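Local coordinates for anopheles Plasmodium-responsive Leucine-rich repeat protein 1B (Anopheles gambiae, PDB 4XGO), which probably acts in the mosquito response to Plasmodium by binding protein partners such as LRIM1, here represented by its leucine-rich repeat domain, at residues A[97-103]-A[120-126]; A[140-146]-A[159-165]; A[147-153]-A[165-171]. Where two conformers were deposited one is given. Residues are numbered along the deposited sequence.

Contact 1. Residues A[97-103]-A[120-126]. Unlike the reference sequence in segment 97-103: Met100 (reference Leu).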
loop_
_atom_site.group_PDB
_atom_site.type_symbol
_atom_site.label_atom_id
_atom_site.label_comp_id
_atom_site.label_asym_id
_atom_site.label_seq_id
_atom_site.Cartn_x
_atom_site.Cartn_y
_atom_site.Cartn_z
ATOM N N LEU A 97 12.778 -26.005 -7.820
ATOM C CA LEU A 97 12.458 -24.600 -7.532
ATOM C C LEU A 97 13.718 -23.765 -7.507
ATOM O O LEU A 97 14.639 -24.066 -6.743
ATOM C CB LEU A 97 11.758 -24.502 -6.181
ATOM C CG LEU A 97 11.068 -23.201 -5.820
ATOM C CD1 LEU A 97 9.900 -22.879 -6.737
ATOM C CD2 LEU A 97 10.612 -23.299 -4.377
ATOM N N THR A 98 13.745 -22.704 -8.309
ATOM C CA THR A 98 14.881 -21.773 -8.357
ATOM C C THR A 98 14.557 -20.369 -7.856
ATOM O O THR A 98 15.473 -19.654 -7.448
ATOM C CB THR A 98 15.493 -21.666 -9.761
ATOM O OG1 THR A 98 14.595 -20.968 -10.652
ATOM C CG2 THR A 98 15.793 -23.061 -10.290
ATOM N N MET A 99 13.281 -19.983 -7.929
ATOM C CA MET A 99 12.820 -18.672 -7.473
ATOM C C MET A 99 11.517 -18.827 -6.726
ATOM O O MET A 99 10.563 -19.448 -7.219
ATOM C CB MET A 99 12.596 -17.707 -8.639
ATOM C CG MET A 99 11.862 -16.430 -8.220
ATOM S SD MET A 99 11.845 -15.215 -9.530
ATOM C CE MET A 99 13.560 -14.714 -9.587
ATOM N N MET A 100 11.469 -18.252 -5.534
ATOM C CA MET A 100 10.273 -18.287 -4.728
ATOM C C MET A 100 10.067 -16.899 -4.158
ATOM O O MET A 100 10.947 -16.382 -3.453
ATOM C CB MET A 100 10.410 -19.340 -3.623
ATOM C CG MET A 100 9.086 -19.878 -3.107
ATOM S SD MET A 100 8.186 -18.704 -2.093
ATOM C CE MET A 100 9.094 -18.736 -0.556
ATOM N N SER A 101 8.934 -16.293 -4.484
ATOM C CA SER A 101 8.628 -14.983 -3.990
ATOM C C SER A 101 7.365 -15.019 -3.154
ATOM O O SER A 101 6.322 -15.496 -3.600
ATOM C CB SER A 101 8.495 -14.016 -5.171
ATOM O OG SER A 101 8.580 -12.695 -4.746
ATOM N N MET A 102 7.460 -14.471 -1.948
ATOM C CA MET A 102 6.329 -14.379 -1.042
ATOM C C MET A 102 6.388 -13.068 -0.235
ATOM O O MET A 102 6.106 -13.024 0.962
ATOM C CB MET A 102 6.382 -15.605 -0.141
ATOM C CG MET A 102 5.054 -16.038 0.384
ATOM S SD MET A 102 5.278 -17.678 1.135
ATOM C CE MET A 102 4.895 -18.819 -0.175
ATOM N N SER A 103 6.734 -11.994 -0.919
ATOM C CA SER A 103 6.739 -10.694 -0.280
ATOM C C SER A 103 5.313 -10.286 0.071
ATOM O O SER A 103 4.350 -10.774 -0.510
ATOM C CB SER A 103 7.405 -9.630 -1.154
ATOM O OG SER A 103 6.567 -9.262 -2.244
ATOM N N ALA A 120 18.284 -26.186 -5.418
ATOM C CA ALA A 120 18.632 -25.287 -6.512
ATOM C C ALA A 120 18.043 -23.902 -6.309
ATOM O O ALA A 120 18.068 -23.091 -7.241
ATOM C CB ALA A 120 18.130 -25.834 -7.837
ATOM N N LEU A 121 17.496 -23.635 -5.126
ATOM C CA LEU A 121 16.840 -22.349 -4.880
ATOM C C LEU A 121 17.867 -21.214 -4.885
ATOM O O LEU A 121 18.760 -21.168 -4.036
ATOM C CB LEU A 121 16.071 -22.384 -3.552
ATOM C CG LEU A 121 15.317 -21.096 -3.139
ATOM C CD1 LEU A 121 14.229 -20.764 -4.129
ATOM C CD2 LEU A 121 14.728 -21.221 -1.742
ATOM N N GLN A 122 17.752 -20.290 -5.839
ATOM C CA GLN A 122 18.734 -19.221 -5.954
ATOM C C GLN A 122 18.206 -17.850 -5.591
ATOM O O GLN A 122 18.980 -17.006 -5.170
ATOM C CB GLN A 122 19.284 -19.136 -7.378
ATOM C CG GLN A 122 20.142 -20.307 -7.784
ATOM C CD GLN A 122 21.024 -19.990 -8.973
ATOM O OE1 GLN A 122 21.229 -18.817 -9.328
ATOM N NE2 GLN A 122 21.526 -21.027 -9.613
ATOM N N ASN A 123 16.910 -17.625 -5.791
ATOM C CA ASN A 123 16.316 -16.306 -5.614
ATOM C C ASN A 123 15.142 -16.411 -4.651
ATOM O O ASN A 123 14.180 -17.113 -4.925
ATOM C CB ASN A 123 15.889 -15.739 -6.968
ATOM C CG ASN A 123 17.052 -15.629 -7.944
ATOM O OD1 ASN A 123 17.896 -14.735 -7.834
ATOM N ND2 ASN A 123 17.101 -16.535 -8.909
ATOM N N LEU A 124 15.253 -15.708 -3.525
ATOM C CA LEU A 124 14.274 -15.807 -2.470
ATOM C C LEU A 124 13.859 -14.396 -2.040
ATOM O O LEU A 124 14.707 -13.579 -1.630
ATOM C CB LEU A 124 14.859 -16.581 -1.297
ATOM C CG LEU A 124 13.976 -16.759 -0.071
ATOM C CD1 LEU A 124 12.657 -17.437 -0.402
ATOM C CD2 LEU A 124 14.731 -17.542 0.991
ATOM N N GLN A 125 12.563 -14.134 -2.149
ATOM C CA GLN A 125 11.997 -12.824 -1.847
ATOM C C GLN A 125 10.964 -12.985 -0.751
ATOM O O GLN A 125 9.924 -13.629 -0.965
ATOM C CB GLN A 125 11.327 -12.253 -3.089
ATOM C CG GLN A 125 12.265 -12.062 -4.263
ATOM C CD GLN A 125 13.305 -11.020 -3.985
ATOM O OE1 GLN A 125 12.977 -9.892 -3.596
ATOM N NE2 GLN A 125 14.581 -11.382 -4.174
ATOM N N LEU A 126 11.269 -12.436 0.426
ATOM C CA LEU A 126 10.427 -12.525 1.604
ATOM C C LEU A 126 10.220 -11.160 2.255
ATOM O O LEU A 126 9.859 -11.085 3.449
ATOM C CB LEU A 126 11.063 -13.475 2.619
ATOM C CG LEU A 126 11.109 -14.952 2.201
ATOM C CD1 LEU A 126 11.915 -15.785 3.173
ATOM C CD2 LEU A 126 9.708 -15.503 2.049
HETATM O O HOH W 1 15.159 -18.297 -10.814
#
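This is a parallel beta pairing between consecutive leucine-rich repeats. Strand 99-101 lies beside strand 123-125 in the long parallel sheet of the solenoid. Their axes approach to 4.9 Å and differ in direction by 3°. Met99 pairs with Asn123, Met100 with Leu124 and Ser101 with Gln125. The backbone ladder alternates between the strands. Thr98 O accepts from both Gln122 N (2.9 Å) and Asn123 N (3.0 Å). Met100 N then donates to Asn123 O (3.0 Å), Gln125 N to Met100 O (3.1 Å) and Met102 N to Gln125 O (2.8 Å). The side chains of Met100 and Leu124 share the buried face. There Met100 CE packs 3.8 Å from Leu124 CD1, and Met100 CB lies 4.1 Å from Leu121 CD1. Met102 CB continues this apolar row, 4.0 Å from Leu126 CD2. The other face carries Met99, Ser101, Asn123 and Gln125. On it Met99 CE reaches Asn123 CB at 3.7 Å, while the hydroxyl of Ser101 is hydrogen-bonded to Asp79. The pair is internal to the sheet: strand 75-77 flanks 99-101, and strand 144-146 flanks 123-125.

Contact 2. Residues A[140-146]-A[159-165]; sequences PSLFHVN and IAVEELD. With NAG (2-acetamido-2-deoxy-beta-D-glucopyranose), chain C.
Strands 144-146 and 163-165 run parallel in adjacent leucine-rich repeats, with axes 4.8 Å apart and 2° from parallel. His144 pairs with Glu163, Val145 with Leu164 and Asn146 with Asp165. Pro140 CB packs 4.0 Å from Ile159 CG2. One water donates to Pro140 O and Leu142 O (both 2.8 Å) and accepts from Ala160 N (3.0 Å). Phe143 O accepts from Glu162 N (2.8 Å) and Glu163 N (3.2 Å). The Phe143 side chain is t, bringing CE1 to 3.4 Å from Glu162 CB. His144, chi1 m, makes a weak hydrogen bond from NE2 to Glu162 OE1 (2.9 Å). Val145 N donates to Glu163 O (3.0 Å), and Val145 O accepts from Asp165 N (2.9 Å). On the buried face, Val145 CG1 meets Leu164 CD1 at 3.6 Å. Asn146, chi1 t, is glycosylated: its ND2 is bonded to C1 of NAG at 1.4 Å. The sugar N2 donates to Asp165 OD2 (2.8 Å). Asn146 OD1 and Asp165 OD1 are hydrogen-bonded to Ser148 and Ser167. The polar face thus carries the glycan, and the neighbouring repeat's carboxylate holds its acetamido group.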
loop_
_atom_site.group_PDB
_atom_site.type_symbol
_atom_site.label_atom_id
_atom_site.label_comp_id
_atom_site.label_asym_id
_atom_site.label_seq_id
_atom_site.Cartn_x
_atom_site.Cartn_y
_atom_site.Cartn_z
ATOM N N PRO A 140 22.452 -23.104 0.940
ATOM C CA PRO A 140 23.681 -22.661 0.271
ATOM C C PRO A 140 23.577 -22.342 -1.226
ATOM O O PRO A 140 24.489 -21.718 -1.786
ATOM C CB PRO A 140 24.673 -23.811 0.552
ATOM C CG PRO A 140 23.829 -24.982 0.825
ATOM C CD PRO A 140 22.571 -24.491 1.451
ATOM N N SER A 141 22.465 -22.717 -1.856
ATOM C CA SER A 141 22.227 -22.409 -3.252
ATOM C C SER A 141 21.854 -20.939 -3.439
ATOM O O SER A 141 21.863 -20.442 -4.562
ATOM C CB SER A 141 21.127 -23.318 -3.826
ATOM O OG SER A 141 19.953 -23.304 -3.031
ATOM N N LEU A 142 21.523 -20.236 -2.359
ATOM C CA LEU A 142 21.031 -18.841 -2.517
ATOM C C LEU A 142 22.056 -17.915 -3.154
ATOM O O LEU A 142 23.236 -17.945 -2.823
ATOM C CB LEU A 142 20.555 -18.254 -1.182
ATOM C CG LEU A 142 19.271 -18.852 -0.621
ATOM C CD1 LEU A 142 19.011 -18.354 0.796
ATOM C CD2 LEU A 142 18.048 -18.586 -1.496
ATOM N N PHE A 143 21.578 -17.104 -4.097
ATOM C CA PHE A 143 22.393 -16.161 -4.844
ATOM C C PHE A 143 21.900 -14.729 -4.582
ATOM O O PHE A 143 22.713 -13.817 -4.415
ATOM C CB PHE A 143 22.307 -16.504 -6.335
ATOM C CG PHE A 143 23.142 -15.622 -7.219
ATOM C CD1 PHE A 143 24.525 -15.674 -7.170
ATOM C CD2 PHE A 143 22.536 -14.777 -8.143
ATOM C CE1 PHE A 143 25.291 -14.853 -7.979
ATOM C CE2 PHE A 143 23.296 -13.959 -8.964
ATOM C CZ PHE A 143 24.676 -14.009 -8.884
ATOM N N HIS A 144 20.576 -14.533 -4.613
ATOM C CA HIS A 144 19.965 -13.209 -4.393
ATOM C C HIS A 144 18.867 -13.387 -3.363
ATOM O O HIS A 144 17.975 -14.219 -3.558
ATOM C CB HIS A 144 19.322 -12.669 -5.671
ATOM C CG HIS A 144 20.270 -12.001 -6.602
ATOM N ND1 HIS A 144 19.835 -11.219 -7.647
ATOM C CD2 HIS A 144 21.622 -11.965 -6.640
ATOM C CE1 HIS A 144 20.880 -10.748 -8.302
ATOM N NE2 HIS A 144 21.977 -11.191 -7.711
ATOM N N VAL A 145 18.933 -12.630 -2.264
ATOM C CA VAL A 145 17.997 -12.775 -1.188
ATOM C C VAL A 145 17.495 -11.406 -0.701
ATOM O O VAL A 145 18.286 -10.481 -0.523
ATOM C CB VAL A 145 18.649 -13.496 0.005
ATOM C CG1 VAL A 145 17.663 -13.561 1.148
ATOM C CG2 VAL A 145 19.096 -14.908 -0.396
ATOM N N ASN A 146 16.194 -11.293 -0.459
ATOM C CA ASN A 146 15.630 -10.075 0.083
ATOM C C ASN A 146 14.717 -10.435 1.229
ATOM O O ASN A 146 13.679 -11.091 1.023
ATOM C CB ASN A 146 14.890 -9.313 -1.023
ATOM C CG ASN A 146 14.530 -7.901 -0.633
ATOM O OD1 ASN A 146 14.432 -7.552 0.561
ATOM N ND2 ASN A 146 14.354 -7.065 -1.663
ATOM N N ILE A 159 26.502 -19.142 2.521
ATOM C CA ILE A 159 27.922 -19.192 2.176
ATOM C C ILE A 159 28.279 -18.534 0.844
ATOM O O ILE A 159 29.422 -18.133 0.639
ATOM C CB ILE A 159 28.422 -20.658 2.195
ATOM C CG1 ILE A 159 29.949 -20.711 2.323
ATOM C CG2 ILE A 159 27.907 -21.437 0.985
ATOM C CD1 ILE A 159 30.444 -22.054 2.789
ATOM N N ALA A 160 27.320 -18.442 -0.067
ATOM C CA ALA A 160 27.608 -17.966 -1.428
ATOM C C ALA A 160 26.600 -16.976 -1.997
ATOM O O ALA A 160 26.576 -16.752 -3.203
ATOM C CB ALA A 160 27.739 -19.161 -2.365
ATOM N N VAL A 161 25.768 -16.380 -1.150
ATOM C CA VAL A 161 24.873 -15.318 -1.607
ATOM C C VAL A 161 25.698 -14.128 -2.099
ATOM O O VAL A 161 26.703 -13.751 -1.480
ATOM C CB VAL A 161 23.838 -14.916 -0.515
ATOM C CG1 VAL A 161 24.508 -14.395 0.749
ATOM C CG2 VAL A 161 22.856 -13.885 -1.043
ATOM N N GLU A 162 25.278 -13.574 -3.236
ATOM C CA GLU A 162 25.987 -12.486 -3.905
ATOM C C GLU A 162 25.362 -11.138 -3.560
ATOM O O GLU A 162 26.061 -10.134 -3.457
ATOM C CB GLU A 162 25.955 -12.696 -5.426
ATOM C CG GLU A 162 26.699 -11.642 -6.243
ATOM C CD GLU A 162 25.837 -10.465 -6.698
ATOM O OE1 GLU A 162 24.600 -10.595 -6.764
ATOM O OE2 GLU A 162 26.403 -9.382 -7.008
ATOM N N GLU A 163 24.044 -11.102 -3.421
ATOM C CA GLU A 163 23.374 -9.874 -3.035
ATOM C C GLU A 163 22.323 -10.180 -1.987
ATOM O O GLU A 163 21.483 -11.064 -2.176
ATOM C CB GLU A 163 22.741 -9.163 -4.241
ATOM C CG GLU A 163 21.948 -7.935 -3.839
ATOM C CD GLU A 163 21.643 -6.960 -4.975
ATOM O OE1 GLU A 163 21.714 -7.352 -6.187
ATOM O OE2 GLU A 163 21.289 -5.793 -4.638
ATOM N N LEU A 164 22.366 -9.428 -0.893
ATOM C CA LEU A 164 21.475 -9.651 0.217
ATOM C C LEU A 164 20.945 -8.338 0.762
ATOM O O LEU A 164 21.724 -7.463 1.119
ATOM C CB LEU A 164 22.180 -10.438 1.315
ATOM C CG LEU A 164 21.436 -10.663 2.628
ATOM C CD1 LEU A 164 20.082 -11.294 2.441
ATOM C CD2 LEU A 164 22.273 -11.561 3.515
ATOM N N ASP A 165 19.619 -8.207 0.793
ATOM C CA ASP A 165 18.969 -7.042 1.361
ATOM C C ASP A 165 18.227 -7.489 2.622
ATOM O O ASP A 165 17.279 -8.268 2.554
ATOM C CB ASP A 165 18.043 -6.362 0.346
ATOM C CG ASP A 165 17.449 -5.035 0.857
ATOM O OD1 ASP A 165 17.467 -4.764 2.084
ATOM O OD2 ASP A 165 16.934 -4.253 0.005
HETATM C C1 NAG C . 13.999 -5.674 -1.482
HETATM C C2 NAG C . 14.515 -4.816 -2.636
HETATM C C3 NAG C . 14.023 -3.374 -2.478
HETATM C C4 NAG C . 12.509 -3.326 -2.345
HETATM C C5 NAG C . 12.057 -4.343 -1.292
HETATM C C6 NAG C . 10.529 -4.436 -1.290
HETATM C C7 NAG C . 16.721 -4.792 -3.667
HETATM C C8 NAG C . 18.200 -4.660 -3.494
HETATM N N2 NAG C . 15.949 -4.744 -2.591
HETATM O O3 NAG C . 14.474 -2.560 -3.549
HETATM O O4 NAG C . 12.104 -2.048 -1.839
HETATM O O5 NAG C . 12.593 -5.635 -1.533
HETATM O O6 NAG C . 10.132 -3.784 -0.098
HETATM O O7 NAG C . 16.259 -4.945 -4.789
HETATM O O HOH W 2 24.508 -19.130 -0.661
#

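Contact 3. Residues A[147-153]-A[165-171]; sequences VSYNLLS and DASHNTI. With NAG (2-acetamido-2-deoxy-beta-D-glucopyranose), chain C; NAG (2-acetamido-2-deoxy-beta-D-glucopyranose), chain B.
Two loops that follow successive strands stack in register here, without regular helix or strand across most of their length. Nearest CA pairs are Ser148-Ala166 (4.4 Å), Tyr149-His168 (4.7 Å), Leu151-Asn169 (5.0 Å) and Ser153-Ile171 (3.9 Å). Asp165 O accepts from Val147 N (2.8 Å). Asp165 OD1 accepts from Ser167 N (2.9 Å), an Asx turn, and from Ser167 OG (2.7 Å). Asp165 OD2 accepts from N2 of the first NAG (2.8 Å). Ala166 CB packs 3.7 Å from Val147 CG2. Ser167 O accepts from Tyr149 N (3.0 Å). His168 has positive phi and psi (59/54), as does Tyr149 (60/60). Both have chi1 m and chi2 near -90°, so their rings form an offset stack, centroids 4.0 Å apart and planes at 9°. The C8 methyl of the second NAG lies over the other Tyr149 face. His168 O accepts from Asn150 N (3.2 Å). Asn169, chi1 m, turns inward: ND2 donates to Val147 O (3.0 Å) and Ala166 O (3.1 Å). This is the asparagine ladder characteristic of leucine-rich repeats; Asn150 ND2 likewise donates to Val147 O (3.0 Å). Thr170 N donates to Leu152 O (2.9 Å), and Thr170 OG1 hydrogen-bonds Ser153 OG (3.0 Å). Ile171 CG1 lies 4.2 Å from Leu152 CB. The loops lead from strands 144-146 and 163-165 to strands 154-156 and 173-175. The ladder continues to Asn129 and Asn190, and His189 extends the ring stack.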
loop_
_atom_site.group_PDB
_atom_site.type_symbol
_atom_site.label_atom_id
_atom_site.label_comp_id
_atom_site.label_asym_id
_atom_site.label_seq_id
_atom_site.Cartn_x
_atom_site.Cartn_y
_atom_site.Cartn_z
ATOM N N VAL A 147 15.113 -10.028 2.443
ATOM C CA VAL A 147 14.309 -10.192 3.631
ATOM C C VAL A 147 14.037 -8.839 4.310
ATOM O O VAL A 147 13.797 -8.784 5.513
ATOM C CB VAL A 147 14.919 -11.198 4.650
ATOM C CG1 VAL A 147 14.941 -12.606 4.066
ATOM C CG2 VAL A 147 16.326 -10.785 5.107
ATOM N N SER A 148 14.014 -7.767 3.515
ATOM C CA SER A 148 13.802 -6.429 4.053
ATOM C C SER A 148 12.389 -6.283 4.609
ATOM O O SER A 148 11.504 -7.010 4.217
ATOM C CB SER A 148 14.069 -5.350 2.998
ATOM O OG SER A 148 13.127 -5.384 1.927
ATOM N N TYR A 149 12.210 -5.352 5.546
ATOM C CA TYR A 149 10.914 -5.063 6.154
ATOM C C TYR A 149 10.322 -6.295 6.859
ATOM O O TYR A 149 9.229 -6.755 6.559
ATOM C CB TYR A 149 9.946 -4.451 5.141
ATOM C CG TYR A 149 10.389 -3.100 4.627
ATOM C CD1 TYR A 149 10.026 -1.933 5.297
ATOM C CD2 TYR A 149 11.176 -2.989 3.488
ATOM C CE1 TYR A 149 10.422 -0.687 4.824
ATOM C CE2 TYR A 149 11.560 -1.739 3.005
ATOM C CZ TYR A 149 11.178 -0.608 3.702
ATOM O OH TYR A 149 11.546 0.650 3.250
ATOM N N ASN A 150 11.068 -6.789 7.832
ATOM C CA ASN A 150 10.633 -7.870 8.691
ATOM C C ASN A 150 10.994 -7.520 10.136
ATOM O O ASN A 150 11.248 -6.323 10.447
ATOM C CB ASN A 150 11.225 -9.175 8.173
ATOM C CG ASN A 150 10.408 -9.748 7.039
ATOM O OD1 ASN A 150 9.249 -10.122 7.239
ATOM N ND2 ASN A 150 10.989 -9.822 5.866
ATOM N N LEU A 151 10.998 -8.519 11.012
ATOM C CA LEU A 151 11.295 -8.330 12.439
ATOM C C LEU A 151 12.453 -9.189 12.897
ATOM O O LEU A 151 12.449 -9.713 14.035
ATOM C CB LEU A 151 10.055 -8.661 13.260
ATOM C CG LEU A 151 8.856 -7.765 12.958
ATOM C CD1 LEU A 151 7.585 -8.328 13.555
ATOM C CD2 LEU A 151 9.076 -6.339 13.417
ATOM N N LEU A 152 13.445 -9.343 12.035
ATOM C CA LEU A 152 14.575 -10.225 12.307
ATOM C C LEU A 152 15.552 -9.530 13.253
ATOM O O LEU A 152 15.778 -8.336 13.132
ATOM C CB LEU A 152 15.301 -10.607 11.016
ATOM C CG LEU A 152 14.512 -11.409 9.987
ATOM C CD1 LEU A 152 15.276 -11.521 8.673
ATOM C CD2 LEU A 152 14.149 -12.781 10.541
ATOM N N SER A 153 16.104 -10.288 14.195
ATOM C CA SER A 153 17.129 -9.744 15.096
ATOM C C SER A 153 18.474 -10.401 14.844
ATOM O O SER A 153 19.502 -9.845 15.196
ATOM C CB SER A 153 16.712 -9.913 16.553
ATOM O OG SER A 153 15.616 -9.060 16.860
ATOM N N ASP A 165 19.619 -8.207 0.793
ATOM C CA ASP A 165 18.969 -7.042 1.361
ATOM C C ASP A 165 18.227 -7.489 2.622
ATOM O O ASP A 165 17.279 -8.268 2.554
ATOM C CB ASP A 165 18.043 -6.362 0.346
ATOM C CG ASP A 165 17.449 -5.035 0.857
ATOM O OD1 ASP A 165 17.467 -4.764 2.084
ATOM O OD2 ASP A 165 16.934 -4.253 0.005
ATOM N N ALA A 166 18.718 -7.021 3.771
ATOM C CA ALA A 166 18.053 -7.245 5.070
ATOM C C ALA A 166 17.751 -5.930 5.802
ATOM O O ALA A 166 17.644 -5.883 7.036
ATOM C CB ALA A 166 18.837 -8.212 5.938
ATOM N N SER A 167 17.507 -4.886 5.019
ATOM C CA SER A 167 17.238 -3.548 5.535
ATOM C C SER A 167 15.891 -3.546 6.229
ATOM O O SER A 167 15.057 -4.435 5.990
ATOM C CB SER A 167 17.271 -2.494 4.411
ATOM O OG SER A 167 16.270 -2.688 3.417
ATOM N N HIS A 168 15.706 -2.595 7.134
ATOM C CA HIS A 168 14.437 -2.435 7.823
ATOM C C HIS A 168 14.050 -3.709 8.604
ATOM O O HIS A 168 12.968 -4.272 8.442
ATOM C CB HIS A 168 13.347 -2.004 6.857
ATOM C CG HIS A 168 13.634 -0.706 6.171
ATOM N ND1 HIS A 168 13.240 0.501 6.696
ATOM C CD2 HIS A 168 14.258 -0.423 5.007
ATOM C CE1 HIS A 168 13.608 1.477 5.888
ATOM N NE2 HIS A 168 14.216 0.941 4.847
ATOM N N ASN A 169 14.964 -4.147 9.452
ATOM C CA ASN A 169 14.684 -5.207 10.434
ATOM C C ASN A 169 15.108 -4.660 11.804
ATOM O O ASN A 169 15.185 -3.439 11.958
ATOM C CB ASN A 169 15.422 -6.483 10.044
ATOM C CG ASN A 169 14.635 -7.325 9.054
ATOM O OD1 ASN A 169 13.722 -8.070 9.433
ATOM N ND2 ASN A 169 14.964 -7.185 7.772
ATOM N N THR A 170 15.358 -5.527 12.776
ATOM C CA THR A 170 15.932 -5.114 14.074
ATOM C C THR A 170 17.210 -5.898 14.348
ATOM O O THR A 170 17.464 -6.367 15.484
ATOM C CB THR A 170 14.930 -5.292 15.243
ATOM O OG1 THR A 170 14.517 -6.660 15.364
ATOM C CG2 THR A 170 13.710 -4.437 15.022
ATOM N N ILE A 171 18.020 -6.057 13.310
ATOM C CA ILE A 171 19.169 -6.948 13.373
ATOM C C ILE A 171 20.268 -6.363 14.267
ATOM O O ILE A 171 20.669 -5.218 14.073
ATOM C CB ILE A 171 19.704 -7.223 11.958
ATOM C CG1 ILE A 171 18.680 -8.052 11.174
ATOM C CG2 ILE A 171 21.030 -7.947 11.967
ATOM C CD1 ILE A 171 18.879 -8.002 9.670
HETATM C C1 NAG C . 13.999 -5.674 -1.482
HETATM C C2 NAG C . 14.515 -4.816 -2.636
HETATM C C3 NAG C . 14.023 -3.374 -2.478
HETATM C C4 NAG C . 12.509 -3.326 -2.345
HETATM C C5 NAG C . 12.057 -4.343 -1.292
HETATM C C6 NAG C . 10.529 -4.436 -1.290
HETATM C C7 NAG C . 16.721 -4.792 -3.667
HETATM C C8 NAG C . 18.200 -4.660 -3.494
HETATM N N2 NAG C . 15.949 -4.744 -2.591
HETATM O O3 NAG C . 14.474 -2.560 -3.549
HETATM O O4 NAG C . 12.104 -2.048 -1.839
HETATM O O5 NAG C . 12.593 -5.635 -1.533
HETATM O O6 NAG C . 10.132 -3.784 -0.098
HETATM O O7 NAG C . 16.259 -4.945 -4.789
HETATM C C1 NAG B . 11.436 -1.227 -2.804
HETATM C C2 NAG B . 10.635 -0.165 -2.068
HETATM C C3 NAG B . 9.907 0.725 -3.073
HETATM C C4 NAG B . 10.767 1.124 -4.279
HETATM C C5 NAG B . 11.724 0.029 -4.759
HETATM C C6 NAG B . 12.809 0.602 -5.663
HETATM C C7 NAG B . 9.456 -0.524 0.074
HETATM C C8 NAG B . 8.422 -1.321 0.818
HETATM N N2 NAG B . 9.665 -0.832 -1.210
HETATM O O3 NAG B . 9.456 1.888 -2.406
HETATM O O4 NAG B . 9.911 1.488 -5.346
HETATM O O5 NAG B . 12.359 -0.587 -3.660
HETATM O O6 NAG B . 13.478 -0.450 -6.322
HETATM O O7 NAG B . 10.054 0.361 0.667
HETATM O O HOH W 3 12.368 -7.800 16.471
#

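In the fold
All three contacts join neighbouring turns of one leucine-rich repeat solenoid. Contacts 1 and 2 belong to the same parallel sheet, with centres about 10 Å apart. Strands 123-125 and 144-146 are adjacent in it, so the order is 99-101, 123-125, 144-146, 163-165. Contact 1 is complete in sequence before either of the others begins, while the segments of contacts 2 and 3 alternate along the chain. Contact 3 joins the same two repeats as contact 2, its centre about 15 Å away, and shares Asp165 with it. Both touch the first NAG of the glycan. The centres of contacts 1 and 3 are about 17 Å apart, yet Asn150 ND2 hydrogen-bonds Leu126 O. Sheet and asparagine ladder therefore run on together.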